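Local coordinates for ABC transporter substrate-binding protein (Rhizobium radiobacter, PDB 6TFQ) that probably serves as the solute-binding component of an ABC importer, as in peptide-type family 5 binding proteins, and is seen here with a sugar–glutamate conjugate bound, at residues M8-E13 / I199-L204; N263-R268 / V449-A454. All coordinates share one frame; numbering follows the deposited sequence.

Overall arrangement
From the N terminus, strand 5-10 comes first, and contact 1 pairs its end with strand 198-203, closing a loop of 185 residues that includes the separate four-stranded antiparallel sheet 57-62, 68-73, 123-128 and 113-120. The chain then passes through strand 240-255 before contact 2 opens at helix 265-272; that contact closes on the end of helix 434-451, across 180 residues in which helix outweighs strand. The two loops follow one another, neither nested nor crossed. The centres of contact 1 and contact 2 lie about 39 Å apart, on opposite sides of the chain's centre. The nearest atoms of contact 1 and contact 2 are about 23 Å apart. Contact 1 joins strands within the nine-stranded mixed sheet; contact 2 joins two helix ends beside strand 240-255 of that sheet.

Contact 1: M8-E13 / I199-L204; sequences MGVASE and ISYRFL. With GLC (alpha-D-glucopyranose), chain C.
Met8, a selenomethionine, and Tyr201 both carry CG anti to the backbone N (chi1 -166° and -174°), and this shared torsion lays the two side chains side by side, pointing the same way. The Met8 chain runs on extended, bringing CE to 3.8 Å from Tyr201 CE2 and SE obliquely beside the ring, a Met-aromatic contact. Val10 crosses Tyr201 at about a right angle: its CG1 comes within 3.6 Å of Tyr201 CZ, while CG2 meets Tyr201 CE1. The Tyr201 hydroxyl is hydrogen-bonded to Ser27 OG of helix 26-35, which covers this face. An alanine in place of Tyr201 would probably open a gap beside Met8 CE and Val10 CG1 and leave Ser27 without its hydroxyl partner.

The backbones form a parallel strand pair in the mixed sheet of the solute-binding fold, their axes 4.8 Å apart. The evidence is four alternating bonds: Met8 N to Ser200 O, Arg202 N to Met8 O (2.7 Å), Val10 N to Arg202 O, and Leu204 N to Val10 O. Arg202 emerges on the other face, its NE bonded to Ser200 OG in the guanidinium plane while NH1 forms a salt bridge with Glu218. Beyond Val10 the pairing ends in an inverse gamma turn centred on Ala11, and Ser12 O approaches Phe203 CB to 3.3 Å. Glu13 OE1 accepts from a water that also weakly reaches Phe203 O, whereas Glu13 OE2 takes a 2.8 Å bond from O2 of the bound glucose.

Contact 2: N263-R268 / V449-A454; sequences NDIRVR and VSNVCA. With SO4 (sulfate ion), chain L; SO4 (sulfate ion), chain K.
Arg268 reaches from the first turn of helix 265-272 to the C-terminal end of helix 434-451, which closes in a Schellman motif: Val452 leaves helical geometry with positive phi (56°), and its N bonds back to Val449 O. Cys453, which follows Val452, is a magnesium-binding residue, as is Cys418. The tight part lies here. Arg268 bends at chi3 and grips one carbonyl oxygen side-on, with NE 3.0 Å and NH2 2.8 Å from Asn451 O. Both bonds lie in the guanidinium plane and in the carbonyl plane. Beside this grip Val452 CG1 packs against the backbone of helix 265-272, 3.4 Å from Arg268 O. The positive guanidinium beside a helix C-terminus is likely to be favoured by the helix dipole. Its rotation is further fixed by Phe262 O, which accepts from NH1, and by Ile265 CA over one face.

Toward solvent the contact thins: Ile265 offers little more than CD1, 3.6 Å from Ser450 O. Farther out, the helix start is organised within its own segment. Asp264 is the N-cap, its OD1 accepting from Arg266 N above the carboxylate plane, while Arg266 also forms a salt bridge with it. The NH1/NH2 edge of the Arg266 guanidinium holds the sulfate of chain L, probably from the crystallisation liquor, with Arg266 NH1 2.9 Å from its O1.

Contact 1: M8-E13 / I199-L204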
loop_
_atom_site.group_PDB
_atom_site.type_symbol
_atom_site.label_atom_id
_atom_site.label_comp_id
_atom_site.label_asym_id
_atom_site.label_seq_id
_atom_site.Cartn_x
_atom_site.Cartn_y
_atom_site.Cartn_z
HETATM N N MSE A 8 -1.817 0.063 -20.899
HETATM C CA MSE A 8 -1.124 -0.392 -19.704
HETATM C C MSE A 8 -1.728 -1.714 -19.213
HETATM O O MSE A 8 -2.948 -1.810 -19.135
HETATM C CB MSE A 8 -1.338 0.714 -18.675
HETATM C CG MSE A 8 -0.460 0.629 -17.491
HETATM SE SE MSE A 8 -0.806 2.217 -16.372
HETATM C CE MSE A 8 -0.144 1.456 -14.832
ATOM N N GLY A 9 -0.874 -2.697 -18.893
ATOM C CA GLY A 9 -1.285 -4.017 -18.404
ATOM C C GLY A 9 -0.840 -4.249 -16.977
ATOM O O GLY A 9 0.340 -4.077 -16.669
ATOM N N VAL A 10 -1.779 -4.619 -16.083
ATOM C CA VAL A 10 -1.471 -4.760 -14.648
ATOM C C VAL A 10 -1.795 -6.168 -14.096
ATOM O O VAL A 10 -2.620 -6.880 -14.670
ATOM C CB VAL A 10 -2.140 -3.631 -13.779
ATOM C CG1 VAL A 10 -1.760 -2.231 -14.265
ATOM C CG2 VAL A 10 -3.661 -3.793 -13.699
ATOM N N ALA A 11 -1.154 -6.543 -12.969
ATOM C CA ALA A 11 -1.397 -7.829 -12.292
ATOM C C ALA A 11 -2.651 -7.677 -11.398
ATOM O O ALA A 11 -2.554 -7.515 -10.190
ATOM C CB ALA A 11 -0.172 -8.242 -11.474
ATOM N N SER A 12 -3.823 -7.673 -12.025
ATOM C CA SER A 12 -5.120 -7.518 -11.375
ATOM C C SER A 12 -6.224 -8.105 -12.252
ATOM O O SER A 12 -6.076 -8.162 -13.468
ATOM C CB SER A 12 -5.403 -6.038 -11.114
ATOM O OG SER A 12 -6.631 -5.838 -10.433
ATOM N N GLU A 13 -7.339 -8.513 -11.627
ATOM C CA GLU A 13 -8.502 -9.069 -12.311
ATOM C C GLU A 13 -9.560 -8.026 -12.587
ATOM O O GLU A 13 -10.331 -8.180 -13.531
ATOM C CB GLU A 13 -9.141 -10.226 -11.493
ATOM C CG GLU A 13 -8.267 -11.469 -11.364
ATOM C CD GLU A 13 -8.011 -12.284 -12.620
ATOM O OE1 GLU A 13 -8.535 -11.932 -13.703
ATOM O OE2 GLU A 13 -7.280 -13.294 -12.512
ATOM N N ILE A 199 -6.039 6.621 -21.566
ATOM C CA ILE A 199 -5.371 5.508 -20.901
ATOM C C ILE A 199 -6.311 4.309 -20.981
ATOM O O ILE A 199 -7.475 4.400 -20.574
ATOM C CB ILE A 199 -4.931 5.762 -19.423
ATOM C CG1 ILE A 199 -4.061 7.036 -19.275
ATOM C CG2 ILE A 199 -4.226 4.484 -18.821
ATOM C CD1 ILE A 199 -3.967 7.580 -17.808
ATOM N N SER A 200 -5.812 3.202 -21.532
ATOM C CA SER A 200 -6.513 1.920 -21.548
ATOM C C SER A 200 -5.762 1.081 -20.505
ATOM O O SER A 200 -4.644 0.634 -20.751
ATOM C CB SER A 200 -6.482 1.260 -22.921
ATOM O OG SER A 200 -7.213 0.047 -22.853
ATOM N N TYR A 201 -6.340 1.002 -19.302
ATOM C CA TYR A 201 -5.787 0.319 -18.134
ATOM C C TYR A 201 -6.381 -1.096 -18.105
ATOM O O TYR A 201 -7.538 -1.283 -17.738
ATOM C CB TYR A 201 -6.126 1.145 -16.877
ATOM C CG TYR A 201 -5.496 0.654 -15.596
ATOM C CD1 TYR A 201 -6.123 -0.318 -14.814
ATOM C CD2 TYR A 201 -4.331 1.241 -15.101
ATOM C CE1 TYR A 201 -5.597 -0.705 -13.582
ATOM C CE2 TYR A 201 -3.795 0.862 -13.874
ATOM C CZ TYR A 201 -4.430 -0.109 -13.116
ATOM O OH TYR A 201 -3.894 -0.492 -11.915
ATOM N N ARG A 202 -5.576 -2.083 -18.505
ATOM C CA ARG A 202 -6.018 -3.462 -18.719
ATOM C C ARG A 202 -5.646 -4.461 -17.628
ATOM O O ARG A 202 -4.507 -4.508 -17.152
ATOM C CB ARG A 202 -5.531 -3.966 -20.085
ATOM C CG ARG A 202 -6.023 -3.060 -21.209
ATOM C CD ARG A 202 -5.300 -3.313 -22.498
ATOM N NE ARG A 202 -5.729 -2.393 -23.546
ATOM C CZ ARG A 202 -5.498 -2.576 -24.842
ATOM N NH1 ARG A 202 -4.842 -3.650 -25.262
ATOM N NH2 ARG A 202 -5.929 -1.692 -25.727
ATOM N N PHE A 203 -6.660 -5.256 -17.247
ATOM C CA PHE A 203 -6.581 -6.317 -16.233
ATOM C C PHE A 203 -6.016 -7.571 -16.887
ATOM O O PHE A 203 -6.708 -8.230 -17.644
ATOM C CB PHE A 203 -7.973 -6.562 -15.593
ATOM C CG PHE A 203 -8.456 -5.316 -14.891
ATOM C CD1 PHE A 203 -7.726 -4.762 -13.840
ATOM C CD2 PHE A 203 -9.619 -4.667 -15.306
ATOM C CE1 PHE A 203 -8.133 -3.570 -13.230
ATOM C CE2 PHE A 203 -10.028 -3.475 -14.693
ATOM C CZ PHE A 203 -9.272 -2.929 -13.665
ATOM N N LEU A 204 -4.717 -7.824 -16.668
ATOM C CA LEU A 204 -3.981 -8.938 -17.254
ATOM C C LEU A 204 -3.172 -9.658 -16.169
ATOM O O LEU A 204 -1.940 -9.594 -16.157
ATOM C CB LEU A 204 -3.085 -8.439 -18.416
ATOM C CG LEU A 204 -3.798 -7.894 -19.664
ATOM C CD1 LEU A 204 -2.795 -7.271 -20.615
ATOM C CD2 LEU A 204 -4.617 -9.013 -20.393
HETATM C C1 GLC C . -4.649 -15.874 -14.450
HETATM C C2 GLC C . -5.811 -15.439 -15.354
HETATM C C3 GLC C . -6.134 -16.511 -16.390
HETATM C C4 GLC C . -5.049 -17.584 -16.442
HETATM C C5 GLC C . -4.864 -18.235 -15.070
HETATM C C6 GLC C . -3.607 -19.073 -14.957
HETATM O O1 GLC C . -4.510 -15.025 -13.366
HETATM O O2 GLC C . -6.971 -15.119 -14.596
HETATM O O3 GLC C . -6.289 -15.913 -17.674
HETATM O O4 GLC C . -5.395 -18.571 -17.407
HETATM O O5 GLC C . -4.803 -17.235 -14.031
HETATM O O6 GLC C . -3.316 -19.433 -13.610
HETATM O O HOH W 1 -6.783 -10.851 -15.758
#

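Contact 2: N263-R268 / V449-A454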
loop_
_atom_site.group_PDB
_atom_site.type_symbol
_atom_site.label_atom_id
_atom_site.label_comp_id
_atom_site.label_asym_id
_atom_site.label_seq_id
_atom_site.Cartn_x
_atom_site.Cartn_y
_atom_site.Cartn_z
ATOM N N ASN A 263 -1.614 -20.714 19.007
ATOM C CA ASN A 263 -1.796 -20.008 20.272
ATOM C C ASN A 263 -0.696 -20.468 21.265
ATOM O O ASN A 263 -0.574 -19.928 22.362
ATOM C CB ASN A 263 -3.230 -20.176 20.815
ATOM C CG ASN A 263 -3.589 -21.568 21.230
ATOM O OD1 ASN A 263 -3.180 -22.550 20.617
ATOM N ND2 ASN A 263 -4.376 -21.678 22.288
ATOM N N ASP A 264 0.105 -21.471 20.854
ATOM C CA ASP A 264 1.286 -21.954 21.567
ATOM C C ASP A 264 2.476 -21.274 20.848
ATOM O O ASP A 264 2.691 -21.517 19.653
ATOM C CB ASP A 264 1.398 -23.503 21.505
ATOM C CG ASP A 264 2.553 -24.127 22.295
ATOM O OD1 ASP A 264 3.509 -23.399 22.640
ATOM O OD2 ASP A 264 2.506 -25.346 22.557
ATOM N N ILE A 265 3.216 -20.396 21.572
ATOM C CA ILE A 265 4.371 -19.638 21.068
ATOM C C ILE A 265 5.442 -20.564 20.436
ATOM O O ILE A 265 6.066 -20.165 19.454
ATOM C CB ILE A 265 4.955 -18.669 22.140
ATOM C CG1 ILE A 265 5.919 -17.608 21.497
ATOM C CG2 ILE A 265 5.607 -19.423 23.331
ATOM C CD1 ILE A 265 6.269 -16.353 22.370
ATOM N N ARG A 266 5.604 -21.814 20.960
ATOM C CA ARG A 266 6.564 -22.804 20.442
ATOM C C ARG A 266 6.282 -23.168 18.986
ATOM O O ARG A 266 7.226 -23.344 18.220
ATOM C CB ARG A 266 6.600 -24.069 21.314
ATOM C CG ARG A 266 7.259 -23.869 22.681
ATOM C CD ARG A 266 7.084 -25.084 23.583
ATOM N NE ARG A 266 5.672 -25.416 23.782
ATOM C CZ ARG A 266 5.214 -26.281 24.678
ATOM N NH1 ARG A 266 6.055 -26.920 25.485
ATOM N NH2 ARG A 266 3.911 -26.518 24.775
ATOM N N VAL A 267 4.982 -23.264 18.606
ATOM C CA VAL A 267 4.524 -23.574 17.240
ATOM C C VAL A 267 4.851 -22.405 16.292
ATOM O O VAL A 267 5.341 -22.644 15.191
ATOM C CB VAL A 267 3.035 -24.034 17.189
ATOM C CG1 VAL A 267 2.592 -24.365 15.761
ATOM C CG2 VAL A 267 2.808 -25.244 18.101
ATOM N N ARG A 268 4.622 -21.156 16.743
ATOM C CA ARG A 268 4.943 -19.919 16.002
ATOM C C ARG A 268 6.471 -19.813 15.817
ATOM O O ARG A 268 6.932 -19.536 14.705
ATOM C CB ARG A 268 4.404 -18.666 16.728
ATOM C CG ARG A 268 2.908 -18.701 16.997
ATOM C CD ARG A 268 2.310 -17.330 17.233
ATOM N NE ARG A 268 2.824 -16.628 18.422
ATOM C CZ ARG A 268 2.332 -16.736 19.657
ATOM N NH1 ARG A 268 1.351 -17.593 19.920
ATOM N NH2 ARG A 268 2.840 -16.012 20.643
ATOM N N VAL A 449 8.416 -9.128 17.339
ATOM C CA VAL A 449 9.283 -10.201 16.847
ATOM C C VAL A 449 9.357 -11.388 17.838
ATOM O O VAL A 449 9.156 -12.531 17.428
ATOM C CB VAL A 449 10.697 -9.691 16.445
ATOM C CG1 VAL A 449 11.655 -10.855 16.222
ATOM C CG2 VAL A 449 10.636 -8.810 15.201
ATOM N N SER A 450 9.662 -11.114 19.125
ATOM C CA SER A 450 9.815 -12.162 20.137
ATOM C C SER A 450 8.487 -12.892 20.449
ATOM O O SER A 450 8.510 -14.074 20.788
ATOM C CB SER A 450 10.501 -11.629 21.397
ATOM O OG SER A 450 9.689 -10.674 22.050
ATOM N N ASN A 451 7.345 -12.218 20.250
ATOM C CA ASN A 451 6.049 -12.875 20.426
ATOM C C ASN A 451 5.678 -13.723 19.199
ATOM O O ASN A 451 4.774 -14.549 19.272
ATOM C CB ASN A 451 4.957 -11.875 20.742
ATOM C CG ASN A 451 4.071 -12.377 21.846
ATOM O OD1 ASN A 451 2.909 -12.734 21.611
ATOM N ND2 ASN A 451 4.611 -12.415 23.082
ATOM N N VAL A 452 6.418 -13.539 18.092
ATOM C CA VAL A 452 6.263 -14.251 16.819
ATOM C C VAL A 452 4.815 -14.097 16.279
ATOM O O VAL A 452 4.180 -15.058 15.823
ATOM C CB VAL A 452 6.768 -15.733 16.835
ATOM C CG1 VAL A 452 7.030 -16.233 15.408
ATOM C CG2 VAL A 452 8.022 -15.895 17.698
ATOM N N CYS A 453 4.310 -12.855 16.360
ATOM C CA CYS A 453 3.015 -12.414 15.834
ATOM C C CYS A 453 3.082 -12.514 14.294
ATOM O O CYS A 453 2.130 -12.945 13.638
ATOM C CB CYS A 453 2.753 -10.973 16.280
ATOM S SG CYS A 453 2.357 -10.812 18.039
ATOM N N ALA A 454 4.220 -12.077 13.731
ATOM C CA ALA A 454 4.445 -12.045 12.297
ATOM C C ALA A 454 5.878 -12.415 11.962
ATOM O O ALA A 454 6.792 -12.068 12.698
ATOM C CB ALA A 454 4.097 -10.664 11.741
HETATM S S SO4 L . 3.561 -28.608 27.989
HETATM O O1 SO4 L . 4.983 -28.479 27.666
HETATM O O2 SO4 L . 2.742 -28.019 26.928
HETATM O O3 SO4 L . 3.277 -27.924 29.249
HETATM O O4 SO4 L . 3.228 -30.028 28.114
HETATM S S SO4 K . -4.525 -18.386 24.248
HETATM O O1 SO4 K . -4.945 -17.976 22.906
HETATM O O2 SO4 K . -3.088 -18.673 24.254
HETATM O O3 SO4 K . -4.806 -17.301 25.185
HETATM O O4 SO4 K . -5.262 -19.589 24.645
#